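Local coordinates for AP205 bacteriophage COAT protein (Acinetobacter phage ap205, PDB 5FS4) that forms, as dimers, the icosahedral shell of a small single-stranded RNA bacteriophage and probably also binds the packaged genome, at the interface of chains A and B. Coordinates in Å, arbitrary orientation; residue numbers count along the deposited sequence, not the author numbering. Chains: chain A/B, AP205 bacteriophage COAT protein.

Contact 1: the interface of chains A and B. Residues chain A 3-6; chain B 129-132.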
ATOM      1  N   MET A   3       5.333  -6.359 -24.943  1.00 46.94           N
ATOM      2  CA  MET A   3       3.886  -6.523 -24.849  1.00 46.14           C
ATOM      3  C   MET A   3       3.198  -5.766 -23.689  1.00 40.19           C
ATOM      4  O   MET A   3       3.743  -5.621 -22.571  1.00 41.76           O
ATOM      5  CB  MET A   3       3.545  -8.023 -24.805  1.00 50.35           C
ATOM      6  CG  MET A   3       4.057  -8.803 -26.010  1.00 54.61           C
ATOM      7  SD  MET A   3       3.458  -8.151 -27.590  1.00 60.01           S
ATOM      8  CE  MET A   3       2.036  -9.218 -27.877  1.00 60.57           C
ATOM      9  N   ALA A   4       1.997  -5.274 -23.987  1.00 31.99           N
ATOM     10  CA  ALA A   4       1.055  -4.809 -22.965  1.00 26.79           C
ATOM     11  C   ALA A   4       0.586  -5.896 -22.013  1.00 22.54           C
ATOM     12  O   ALA A   4       0.451  -7.109 -22.337  1.00 20.79           O
ATOM     13  CB  ALA A   4      -0.185  -4.194 -23.585  1.00 26.30           C
ATOM     14  N   ASN A   5       0.246  -5.412 -20.838  1.00 18.96           N
ATOM     15  CA  ASN A   5      -0.212  -6.265 -19.776  1.00 17.95           C
ATOM     16  C   ASN A   5      -1.650  -6.647 -20.143  1.00 15.94           C
ATOM     17  O   ASN A   5      -2.379  -5.835 -20.753  1.00 15.24           O
ATOM     18  CB  ASN A   5      -0.135  -5.484 -18.470  1.00 17.01           C
ATOM     19  CG  ASN A   5       1.275  -5.356 -17.976  1.00 17.39           C
ATOM     20  OD1 ASN A   5       1.754  -6.225 -17.230  1.00 16.08           O
ATOM     21  ND2 ASN A   5       1.976  -4.335 -18.427  1.00 16.47           N
ATOM     22  N   LYS A   6      -2.049  -7.854 -19.755  1.00 16.21           N
ATOM     23  CA  LYS A   6      -3.380  -8.383 -20.109  1.00 16.47           C
ATOM     24  C   LYS A   6      -4.467  -7.586 -19.387  1.00 14.93           C
ATOM     25  O   LYS A   6      -4.348  -7.362 -18.183  1.00 13.79           O
ATOM     26  CB  LYS A   6      -3.502  -9.871 -19.779  1.00 16.92           C
ATOM     27  CG  LYS A   6      -2.542 -10.770 -20.558  1.00 17.57           C
ATOM     28  CD  LYS A   6      -2.717 -12.239 -20.237  1.00 18.43           C
ATOM     29  CE  LYS A   6      -4.064 -12.884 -20.541  1.00 19.84           C
ATOM     30  NZ  LYS A   6      -4.250 -14.167 -19.768  1.00 21.56           N
TER
ATOM     31  N   SER B 129      -0.362  -8.920 -14.378  1.00 11.16           N
ATOM     32  CA  SER B 129       1.092  -8.911 -14.539  1.00 11.78           C
ATOM     33  C   SER B 129       1.490  -9.725 -15.796  1.00 12.58           C
ATOM     34  O   SER B 129       2.627  -9.606 -16.296  1.00 10.40           O
ATOM     35  CB  SER B 129       1.725  -9.522 -13.330  1.00 13.08           C
ATOM     36  OG  SER B 129       1.224 -10.845 -13.148  1.00 14.27           O
ATOM     37  N   ASP B 130       0.587 -10.599 -16.246  1.00 12.29           N
ATOM     38  CA  ASP B 130       0.825 -11.352 -17.479  1.00 14.59           C
ATOM     39  C   ASP B 130       0.731 -10.424 -18.664  1.00 16.14           C
ATOM     40  O   ASP B 130       0.017  -9.414 -18.667  1.00 13.78           O
ATOM     41  CB  ASP B 130      -0.180 -12.511 -17.648  1.00 14.83           C
ATOM     42  CG  ASP B 130       0.092 -13.675 -16.738  1.00 15.32           C
ATOM     43  OD1 ASP B 130       1.250 -13.925 -16.346  1.00 15.29           O
ATOM     44  OD2 ASP B 130      -0.875 -14.415 -16.490  1.00 16.74           O
ATOM     45  N   THR B 131       1.459 -10.782 -19.695  1.00 18.98           N
ATOM     46  CA  THR B 131       1.456  -9.974 -20.917  1.00 22.02           C
ATOM     47  C   THR B 131       0.777 -10.742 -22.053  1.00 26.00           C
ATOM     48  O   THR B 131       0.440 -11.922 -21.927  1.00 23.34           O
ATOM     49  CB  THR B 131       2.878  -9.503 -21.265  1.00 22.52           C
ATOM     50  OG1 THR B 131       3.803 -10.599 -21.168  1.00 23.17           O
ATOM     51  CG2 THR B 131       3.306  -8.406 -20.274  1.00 23.78           C
ATOM     52  N   THR B 132       0.488 -10.045 -23.139  1.00 30.47           N
ATOM     53  CA  THR B 132      -0.333 -10.604 -24.206  1.00 33.30           C
ATOM     54  C   THR B 132       0.655 -11.076 -25.262  1.00 35.51           C
ATOM     55  O   THR B 132       0.492 -12.146 -25.852  1.00 47.65           O
ATOM     56  CB  THR B 132      -1.254  -9.527 -24.797  1.00 33.69           C
ATOM     57  OG1 THR B 132      -0.431  -8.494 -25.366  1.00 36.58           O
ATOM     58  CG2 THR B 132      -2.193  -8.873 -23.715  1.00 33.28           C
TER
HETATM   59  O   HOH W   1      -2.137 -15.567 -18.624  1.00 27.07           O

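Contact 2: the interface of chains A and B. Residues chain A 91, 94-95, 98; chain B 59, 77, 79.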
ATOM      1  N   ASN A  91      -7.794  15.416   3.406  1.00 10.94           N
ATOM      2  CA  ASN A  91      -6.321  15.461   3.300  1.00 10.39           C
ATOM      3  C   ASN A  91      -5.783  14.508   2.277  1.00  9.84           C
ATOM      4  O   ASN A  91      -4.618  14.067   2.368  1.00  9.08           O
ATOM      5  CB  ASN A  91      -5.675  15.175   4.662  1.00 10.62           C
ATOM      6  CG  ASN A  91      -5.631  16.407   5.568  1.00 11.13           C
ATOM      7  OD1 ASN A  91      -5.439  17.505   5.096  1.00 11.21           O
ATOM      8  ND2 ASN A  91      -5.730  16.206   6.873  1.00 11.31           N
ATOM      9  N   THR A  94      -2.085  14.947   0.762  1.00  8.16           N
ATOM     10  CA  THR A  94      -0.985  14.362   1.565  1.00  7.71           C
ATOM     11  C   THR A  94      -1.084  12.849   1.669  1.00  8.03           C
ATOM     12  O   THR A  94      -0.050  12.176   1.727  1.00  9.02           O
ATOM     13  CB  THR A  94      -0.809  14.995   2.950  1.00  7.43           C
ATOM     14  OG1 THR A  94      -2.017  15.011   3.679  1.00  6.87           O
ATOM     15  CG2 THR A  94      -0.234  16.398   2.798  1.00  7.34           C
ATOM     16  N   LEU A  95      -2.278  12.284   1.654  1.00  7.71           N
ATOM     17  CA  LEU A  95      -2.392  10.833   1.684  1.00  7.54           C
ATOM     18  C   LEU A  95      -1.821  10.232   0.396  1.00  8.07           C
ATOM     19  O   LEU A  95      -1.196   9.205   0.422  1.00  6.60           O
ATOM     20  CB  LEU A  95      -3.863  10.421   1.906  1.00  7.90           C
ATOM     21  CG  LEU A  95      -4.180   8.945   2.156  1.00  8.12           C
ATOM     22  CD1 LEU A  95      -3.645   8.382   3.465  1.00  8.25           C
ATOM     23  CD2 LEU A  95      -5.692   8.834   2.093  1.00  8.33           C
ATOM     24  N   GLU A  98       1.773  10.099   1.000  1.00  8.27           N
ATOM     25  CA  GLU A  98       1.993   8.969   1.884  1.00  8.34           C
ATOM     26  C   GLU A  98       2.042   7.668   1.108  1.00  7.52           C
ATOM     27  O   GLU A  98       2.898   6.823   1.381  1.00  6.89           O
ATOM     28  CB  GLU A  98       0.931   8.891   2.970  1.00  9.33           C
ATOM     29  CG  GLU A  98       1.007   9.977   4.022  1.00 10.28           C
ATOM     30  CD  GLU A  98       2.384  10.017   4.643  1.00 11.99           C
ATOM     31  OE1 GLU A  98       2.899   8.937   4.947  1.00 12.88           O
ATOM     32  OE2 GLU A  98       2.895  11.135   4.892  1.00 16.49           O
TER
ATOM     33  N   ARG B  59      -1.508  13.722  10.695  1.00  9.84           N
ATOM     34  CA  ARG B  59      -1.707  14.835   9.804  1.00 10.38           C
ATOM     35  C   ARG B  59      -2.760  15.800  10.321  1.00  9.89           C
ATOM     36  O   ARG B  59      -3.902  15.410  10.509  1.00  8.74           O
ATOM     37  CB  ARG B  59      -2.159  14.268   8.453  1.00 10.72           C
ATOM     38  CG  ARG B  59      -2.332  15.272   7.294  1.00 11.41           C
ATOM     39  CD  ARG B  59      -1.041  15.823   6.733  1.00 11.55           C
ATOM     40  NE  ARG B  59      -0.183  14.783   6.232  1.00 11.18           N
ATOM     41  CZ  ARG B  59       1.079  14.952   5.879  1.00 11.67           C
ATOM     42  NH1 ARG B  59       1.630  16.139   5.936  1.00 12.76           N
ATOM     43  NH2 ARG B  59       1.783  13.904   5.480  1.00 12.11           N
ATOM     44  N   GLU B  77      -5.276  13.822  12.469  1.00  9.52           N
ATOM     45  CA  GLU B  77      -5.803  12.541  12.050  1.00  9.55           C
ATOM     46  C   GLU B  77      -4.695  11.573  11.896  1.00  8.94           C
ATOM     47  O   GLU B  77      -3.541  11.933  11.880  1.00  8.49           O
ATOM     48  CB  GLU B  77      -6.574  12.670  10.706  1.00 10.08           C
ATOM     49  CG  GLU B  77      -5.756  12.988   9.447  1.00 10.40           C
ATOM     50  CD  GLU B  77      -6.488  12.594   8.167  1.00 10.98           C
ATOM     51  OE1 GLU B  77      -7.240  11.592   8.181  1.00  9.55           O
ATOM     52  OE2 GLU B  77      -6.294  13.291   7.121  1.00 12.35           O
ATOM     53  N   GLN B  79      -3.222   9.086   9.240  1.00  7.57           N
ATOM     54  CA  GLN B  79      -3.108   8.601   7.876  1.00  7.46           C
ATOM     55  C   GLN B  79      -2.339   7.299   7.944  1.00  7.02           C
ATOM     56  O   GLN B  79      -1.153   7.318   8.268  1.00  7.13           O
ATOM     57  CB  GLN B  79      -2.335   9.619   7.011  1.00  7.49           C
ATOM     58  CG  GLN B  79      -3.145  10.886   6.695  1.00  7.44           C
ATOM     59  CD  GLN B  79      -2.426  11.850   5.794  1.00  7.46           C
ATOM     60  OE1 GLN B  79      -1.206  12.083   5.950  1.00  8.09           O
ATOM     61  NE2 GLN B  79      -3.181  12.479   4.875  1.00  8.15           N
TER
HETATM   62  O   HOH W   2       0.695   6.937   6.059  1.00 11.98           O

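Contact 3: the interface of chains A and B. Residues chain A 109-110, 115, 119-120; chain B 32, 34, 49, 53.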
ATOM      1  N   LEU A 109      12.810  -2.517   0.814  1.00  7.72           N
ATOM      2  CA  LEU A 109      12.956  -3.762   1.500  1.00  7.96           C
ATOM      3  C   LEU A 109      12.659  -5.008   0.639  1.00  7.98           C
ATOM      4  O   LEU A 109      13.406  -5.977   0.672  1.00  8.46           O
ATOM      5  CB  LEU A 109      12.072  -3.747   2.746  1.00  7.83           C
ATOM      6  CG  LEU A 109      12.415  -2.663   3.758  1.00  7.94           C
ATOM      7  CD1 LEU A 109      11.425  -2.700   4.914  1.00  8.72           C
ATOM      8  CD2 LEU A 109      13.889  -2.809   4.226  1.00  8.05           C
ATOM      9  N   PHE A 110      11.530  -4.990  -0.047  1.00  7.58           N
ATOM     10  CA  PHE A 110      11.021  -6.148  -0.771  1.00  8.12           C
ATOM     11  C   PHE A 110      11.386  -6.209  -2.262  1.00  8.96           C
ATOM     12  O   PHE A 110      11.691  -7.278  -2.811  1.00  7.88           O
ATOM     13  CB  PHE A 110       9.494  -6.133  -0.664  1.00  7.81           C
ATOM     14  CG  PHE A 110       8.830  -7.151  -1.529  1.00  7.49           C
ATOM     15  CD1 PHE A 110       8.683  -8.450  -1.085  1.00  7.41           C
ATOM     16  CD2 PHE A 110       8.273  -6.788  -2.756  1.00  7.12           C
ATOM     17  CE1 PHE A 110       8.063  -9.415  -1.829  1.00  7.27           C
ATOM     18  CE2 PHE A 110       7.707  -7.791  -3.570  1.00  7.23           C
ATOM     19  CZ  PHE A 110       7.574  -9.106  -3.082  1.00  7.05           C
ATOM     20  N   ALA A 115      13.515  -8.875   1.789  1.00 10.98           N
ATOM     21  CA  ALA A 115      12.382  -9.086   2.670  1.00 10.63           C
ATOM     22  C   ALA A 115      11.438 -10.149   2.143  1.00 10.47           C
ATOM     23  O   ALA A 115      10.789 -10.844   2.930  1.00 10.20           O
ATOM     24  CB  ALA A 115      11.632  -7.788   2.915  1.00 10.33           C
ATOM     25  N   PHE A 119      13.843 -11.768   5.398  1.00 10.13           N
ATOM     26  CA  PHE A 119      14.961 -11.173   6.121  1.00 10.27           C
ATOM     27  C   PHE A 119      14.964  -9.662   5.962  1.00 10.32           C
ATOM     28  O   PHE A 119      14.866  -9.133   4.840  1.00  9.72           O
ATOM     29  CB  PHE A 119      16.265 -11.863   5.671  1.00 10.57           C
ATOM     30  CG  PHE A 119      16.381 -13.291   6.177  1.00 10.52           C
ATOM     31  CD1 PHE A 119      15.828 -14.373   5.483  1.00 10.66           C
ATOM     32  CD2 PHE A 119      17.017 -13.553   7.383  1.00 10.66           C
ATOM     33  CE1 PHE A 119      15.892 -15.676   6.006  1.00 11.26           C
ATOM     34  CE2 PHE A 119      17.056 -14.838   7.911  1.00 11.36           C
ATOM     35  CZ  PHE A 119      16.514 -15.906   7.211  1.00 11.01           C
ATOM     36  N   LEU A 120      15.078  -8.980   7.109  1.00 10.27           N
ATOM     37  CA  LEU A 120      15.182  -7.499   7.139  1.00 10.68           C
ATOM     38  C   LEU A 120      16.598  -6.974   7.132  1.00 10.94           C
ATOM     39  O   LEU A 120      17.500  -7.581   7.752  1.00 12.05           O
ATOM     40  CB  LEU A 120      14.496  -6.941   8.353  1.00 10.95           C
ATOM     41  CG  LEU A 120      13.022  -7.260   8.464  1.00 10.47           C
ATOM     42  CD1 LEU A 120      12.499  -7.004   9.873  1.00 10.75           C
ATOM     43  CD2 LEU A 120      12.270  -6.462   7.441  1.00 10.37           C
TER
ATOM     44  N   ALA B  32       8.159  -2.798   9.407  1.00  7.52           N
ATOM     45  CA  ALA B  32       8.205  -3.987   8.525  1.00  7.28           C
ATOM     46  C   ALA B  32       8.258  -5.231   9.439  1.00  8.30           C
ATOM     47  O   ALA B  32       9.130  -5.328  10.312  1.00  8.09           O
ATOM     48  CB  ALA B  32       9.447  -3.900   7.586  1.00  7.47           C
ATOM     49  N   LEU B  34       8.019  -9.459   9.338  1.00  9.96           N
ATOM     50  CA  LEU B  34       8.064 -10.579   8.378  1.00 10.14           C
ATOM     51  C   LEU B  34       7.917 -11.958   9.058  1.00 11.75           C
ATOM     52  O   LEU B  34       8.546 -12.207  10.082  1.00 11.16           O
ATOM     53  CB  LEU B  34       9.409 -10.590   7.668  1.00  9.71           C
ATOM     54  CG  LEU B  34       9.993  -9.295   7.085  1.00 10.07           C
ATOM     55  CD1 LEU B  34      11.248  -9.611   6.332  1.00  9.96           C
ATOM     56  CD2 LEU B  34       8.973  -8.668   6.147  1.00  9.96           C
ATOM     57  N   VAL B  49       6.383 -16.656   2.840  1.00 11.77           N
ATOM     58  CA  VAL B  49       6.763 -15.473   3.554  1.00 10.72           C
ATOM     59  C   VAL B  49       5.581 -14.534   3.535  1.00 10.72           C
ATOM     60  O   VAL B  49       5.032 -14.269   2.477  1.00 10.41           O
ATOM     61  CB  VAL B  49       8.002 -14.808   2.922  1.00 10.59           C
ATOM     62  CG1 VAL B  49       8.353 -13.530   3.687  1.00 10.44           C
ATOM     63  CG2 VAL B  49       9.214 -15.740   2.898  1.00 11.25           C
ATOM     64  N   TYR B  53       3.816  -4.352   5.986  1.00  7.74           N
ATOM     65  CA  TYR B  53       4.505  -3.044   5.897  1.00  7.23           C
ATOM     66  C   TYR B  53       3.489  -1.971   6.236  1.00  6.85           C
ATOM     67  O   TYR B  53       2.476  -1.881   5.579  1.00  6.69           O
ATOM     68  CB  TYR B  53       5.038  -2.826   4.477  1.00  7.17           C
ATOM     69  CG  TYR B  53       5.936  -3.906   4.002  1.00  7.78           C
ATOM     70  CD1 TYR B  53       7.311  -3.843   4.286  1.00  7.88           C
ATOM     71  CD2 TYR B  53       5.451  -5.037   3.341  1.00  8.09           C
ATOM     72  CE1 TYR B  53       8.169  -4.872   3.885  1.00  8.24           C
ATOM     73  CE2 TYR B  53       6.304  -6.102   2.995  1.00  8.37           C
ATOM     74  CZ  TYR B  53       7.670  -6.014   3.266  1.00  8.61           C
ATOM     75  OH  TYR B  53       8.468  -7.052   2.820  1.00  8.05           O
TER

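Contact 1: the interface of chains A and B
A:Lys6 and B:Asp130 lie alongside each other, their side chains pointing the same way, so that the lysine methylene CD rests 3.6 Å from CB of the aspartate. The chain of A:Lys6 bends there, at chi3 (61°), and its ammonium NZ stays 4.7 Å from the carboxylate OD2. A water joins the two, 2.8 Å from A:Lys6 NZ and 2.7 Å from B:Asp130 OD2; the opposite charges probably attract through it. A long, flexible lysine suits this place, since its methylenes cover the neighbouring strand while its charge reaches the water. CG of A:Lys6 also meets the methyl CG2 of B:Thr132. A:Met3, poorly ordered, crosses B:Thr132 at a slant, and its CB lies near CB of B:Thr131, a contact to be read with caution. Beneath the side chains the backbones pair: A:Lys6 N donates to B:Asp130 O at 2.8 Å, fairly straight (162° at H), and B:Thr132 N donates to A:Ala4 O at 3.0 Å. Beta-branched threonines favour such extended backbone. Together the two bonds flank an antiparallel bridge between A:Asn5 and B:Thr131, by which the N-terminal strand 5-7 of one subunit takes up the C-terminal end of the other.

Contact 2: the interface of chains A and B
Helix 92-111 of chain A, entered from the loop residue A:Asn91, lays its first turns against strands 47-60 and 76-88 of chain B, and A:Thr94, A:Leu95 and A:Glu98 face B:Arg59, B:Glu77 and B:Gln79, whose backbones are extended in those strands. Over one face of the B:Arg59 guanidinium sits CB of A:Thr94, 3.3 Å above the plane and offset toward the rim. At the guanidinium edge, in its plane, lies OE2 of A:Glu98, which forms a salt bridge with NH2 at 3.0 Å although the N-H points elsewhere. Arginine suits this spot because its flat cation offers a face to an aliphatic carbon, its NE-H to the B:Gln79 amide and its charge to the carboxylate. B:Gln79 OE1 receives a nearly linear bond from B:Arg59 NE (2.9 Å, 177° at H), the donor standing above the glutamine's carbonyl plane, which helps fix the guanidinium's rotation. The same amide uses its other end across the interface, NE2 donating to A:Thr94 OG1 at 3.0 Å. That hydroxyl, turned between backbone N and carbonyl carbon (chi1 53°), in turn donates to A:Asn91 O. A:Asn91 ND2 donates to B:Glu77 OE2 at 3.0 Å, on its anti side and tilted out of the carboxylate plane. A:Leu95 CD1 packs on the methylenes of B:Gln79, and a water links A:Glu98 OE1 to B:Gln79 O. This polar network joins the helix start to the partner's sheet and probably sets the dimer's register.

Contact 3: the interface of chains A and B
B:Leu34 and A:Leu120 meet at a slant in the aliphatic part of the patch, the methyl CD1 of the former 3.5 Å from CD2 of the latter, a little tighter than usual for carbon. In B:Leu34, chi1 (-47°) and an extended chi2 (-175°) together direct CD1 here, also 3.9 Å from CA of A:Ala115 and close to the backbone of A:Phe119. Nearby, CB of B:Ala32 meets CD1 of A:Leu109 at 3.5 Å and CD2 of A:Leu120 at 3.8 Å. B:Leu34 and A:Leu120 suit this place because they bring branched methyls to several neighbours, whereas the short alanines let the leucines and the tyrosine hydroxyl come close. Contacts round the tyrosine B:Tyr53 form the second group. Its ring atom CE1 lies 4.0 Å from CD1 of A:Leu109, and its phenol OH comes 3.2 Å from CB of A:Ala115. A:Phe110 stands about perpendicular to the tyrosine side chain and offers CB, rather than its ring, to that OH at 3.7 Å. At the margin, B:Val49 CG1 meets A:Ala115 O. Packing of the helix end and following segment of one subunit on the partner's strands 28-38 and 47-60 probably helps to hold the dimer together.

The C-alpha centres of contact 1 lie about 33 Å from those of contact 2 and 27 Å from those of contact 3, while contacts 2 and 3 are about 24 Å apart. Helix 92-111 of chain A serves both contact 2, near its start, and contact 3, near its end, and strand 47-60 of chain B runs through both, so the helix is held near both ends. Contact 1 instead joins the chain termini. With the two-fold twins, each subunit gives and receives every contact, an interlocked pairing consistent with the dimer being the building block of the capsid.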